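Local structure of competence/damage-inducible protein CinA (Agrobacterium tumefaciens, 2A9S) at residues A14-I18 / L43-S49. The protein is of unknown function but, as a member of the CinA competence/damage-inducible family, is probably a nicotinamide mononucleotide (NMN) deamidase. Residues are numbered along the deposited sequence.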
loop_
_atom_site.group_PDB
_atom_site.type_symbol
_atom_site.label_atom_id
_atom_site.label_comp_id
_atom_site.label_asym_id
_atom_site.label_seq_id
_atom_site.Cartn_x
_atom_site.Cartn_y
_atom_site.Cartn_z
ATOM N N ALA A 14 -14.256 -2.208 -6.573
ATOM C CA ALA A 14 -13.938 -1.813 -5.206
ATOM C C ALA A 14 -15.228 -1.466 -4.446
ATOM O O ALA A 14 -15.440 -1.897 -3.291
ATOM C CB ALA A 14 -12.932 -0.630 -5.211
ATOM N N ARG A 15 -16.119 -0.742 -5.123
ATOM C CA ARG A 15 -17.382 -0.327 -4.503
ATOM C C ARG A 15 -18.209 -1.559 -4.158
ATOM O O ARG A 15 -18.799 -1.591 -3.083
ATOM C CB ARG A 15 -18.191 0.579 -5.443
ATOM C CG ARG A 15 -19.307 1.369 -4.703
ATOM C CD ARG A 15 -19.826 2.539 -5.523
ATOM N NE ARG A 15 -18.770 3.516 -5.841
ATOM C CZ ARG A 15 -18.282 4.423 -4.988
ATOM N NH1 ARG A 15 -17.325 5.256 -5.386
ATOM N NH2 ARG A 15 -18.736 4.515 -3.744
ATOM N N ARG A 16 -18.219 -2.571 -5.047
ATOM C CA ARG A 16 -18.968 -3.818 -4.820
ATOM C C ARG A 16 -18.442 -4.539 -3.566
ATOM O O ARG A 16 -19.213 -4.984 -2.709
ATOM C CB ARG A 16 -18.937 -4.733 -6.056
ATOM C CG ARG A 16 -19.389 -6.144 -5.718
ATOM C CD ARG A 16 -19.923 -6.903 -6.905
ATOM N NE ARG A 16 -20.428 -8.208 -6.469
ATOM C CZ ARG A 16 -20.633 -9.231 -7.299
ATOM N NH1 ARG A 16 -20.367 -9.094 -8.591
ATOM N NH2 ARG A 16 -21.081 -10.394 -6.836
ATOM N N ILE A 17 -17.122 -4.592 -3.433
ATOM C CA ILE A 17 -16.507 -5.257 -2.290
ATOM C C ILE A 17 -16.904 -4.550 -0.979
ATOM O O ILE A 17 -17.307 -5.214 -0.012
ATOM C CB ILE A 17 -14.985 -5.340 -2.451
ATOM C CG1 ILE A 17 -14.649 -6.326 -3.607
ATOM C CG2 ILE A 17 -14.326 -5.764 -1.146
ATOM C CD1 ILE A 17 -13.212 -6.137 -4.160
ATOM N N ILE A 18 -16.784 -3.222 -0.942
ATOM C CA ILE A 18 -17.101 -2.476 0.285
ATOM C C ILE A 18 -18.596 -2.667 0.587
ATOM O O ILE A 18 -18.969 -2.925 1.737
ATOM C CB ILE A 18 -16.732 -0.979 0.173
ATOM C CG1 ILE A 18 -15.225 -0.793 -0.144
ATOM C CG2 ILE A 18 -17.090 -0.226 1.436
ATOM C CD1 ILE A 18 -14.269 -1.575 0.720
ATOM N N LEU A 43 -9.305 0.025 -3.144
ATOM C CA LEU A 43 -10.344 -0.249 -2.140
ATOM C C LEU A 43 -10.660 0.975 -1.272
ATOM O O LEU A 43 -11.831 1.224 -0.919
ATOM C CB LEU A 43 -9.919 -1.399 -1.245
ATOM C CG LEU A 43 -9.984 -2.754 -1.962
ATOM C CD1 LEU A 43 -9.113 -3.727 -1.187
ATOM C CD2 LEU A 43 -11.437 -3.285 -2.038
ATOM N N THR A 44 -9.621 1.761 -0.959
ATOM C CA THR A 44 -9.812 2.860 -0.016
ATOM C C THR A 44 -10.240 4.145 -0.742
ATOM O O THR A 44 -10.433 5.182 -0.114
ATOM C CB THR A 44 -8.592 3.085 0.865
ATOM O OG1 THR A 44 -7.455 3.332 0.050
ATOM C CG2 THR A 44 -8.283 1.841 1.728
ATOM N N GLU A 45 -10.427 4.078 -2.062
ATOM C CA GLU A 45 -11.128 5.166 -2.777
ATOM C C GLU A 45 -12.627 5.269 -2.372
ATOM O O GLU A 45 -13.253 6.327 -2.509
ATOM C CB GLU A 45 -10.992 4.976 -4.293
ATOM C CG GLU A 45 -9.629 5.446 -4.824
ATOM C CD GLU A 45 -9.474 6.978 -4.723
ATOM O OE1 GLU A 45 -10.155 7.739 -5.491
ATOM O OE2 GLU A 45 -8.650 7.411 -3.897
ATOM N N ILE A 46 -13.171 4.179 -1.842
ATOM C CA ILE A 46 -14.583 4.066 -1.514
ATOM C C ILE A 46 -14.921 4.552 -0.093
ATOM O O ILE A 46 -14.354 4.071 0.906
ATOM C CB ILE A 46 -15.034 2.607 -1.706
ATOM C CG1 ILE A 46 -14.573 2.063 -3.086
ATOM C CG2 ILE A 46 -16.542 2.437 -1.394
ATOM C CD1 ILE A 46 -15.108 2.796 -4.275
ATOM N N ALA A 47 -15.832 5.520 -0.006
ATOM C CA ALA A 47 -16.299 5.967 1.297
ATOM C C ALA A 47 -16.971 4.790 2.012
ATOM O O ALA A 47 -17.754 4.046 1.413
ATOM C CB ALA A 47 -17.242 7.161 1.170
ATOM N N GLY A 48 -16.610 4.606 3.277
ATOM C CA GLY A 48 -17.026 3.430 4.046
ATOM C C GLY A 48 -16.021 2.292 4.039
ATOM O O GLY A 48 -16.179 1.309 4.763
ATOM N N SER A 49 -14.966 2.423 3.230
ATOM C CA SER A 49 -13.943 1.369 3.167
ATOM C C SER A 49 -13.218 1.043 4.501
ATOM O O SER A 49 -12.701 -0.058 4.688
ATOM C CB SER A 49 -12.948 1.659 2.060
ATOM O OG SER A 49 -12.251 2.858 2.289
HETATM O O HOH W 1 -17.261 6.506 -2.207
#
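Apolar helix-to-loop packing joins the middle of helix 8-24 to the turn-rich connection that leads from helix 38-43 to strand 53-59. The segments bury 417 Å² between them, chiefly through Ile18, Ile46 and Leu43. Ile46 points at the helix and lies over Ala14 and Ile18: Ile46 CG1 is 3.8 Å from Ala14 CB, and Ile46 CG2 3.7 Å from Ile18 CG1. At the small Ala14 the two backbones come close, Ala14 CA lying 5.0 Å from Leu43 CA. Leu43 leaves its backbone sideways, but its CD2 lies 3.9 Å from Ile17 CG2 and 4.3 Å from Ile18 CD1. Two beta turns set this path, type I over Leu43-Ile46 and type II over Ile46-Ser49. The second is closed by a hydrogen bond from Ser49 N to Ile46 O (2.9 Å), and Ser49 OG donates another to the same oxygen (2.8 Å). Gly48 has positive phi (94°), as suits the third position of a type II turn; a CB there would also press on the preceding carbonyl oxygen. The turn brings Ser49 CB to 3.7 Å from Ile18 CD1. At the exposed border Arg15 lays a guanidinium face over Ile46 CD1 (Arg15 NH1 to Ile46 CD1 3.5 Å), while its charge pairs with Glu11. A water accepts hydrogen bonds from Arg15 NH2 (2.9 Å) and Ala47 N (2.8 Å), bridging the segments. Beyond the contact, Ile17 also packs on helix 147-167 and Leu43 on strand 53-59, while Thr44 O accepts a hydrogen bond from Arg147, and Glu45 forms a salt bridge with Arg151, both of the second subunit.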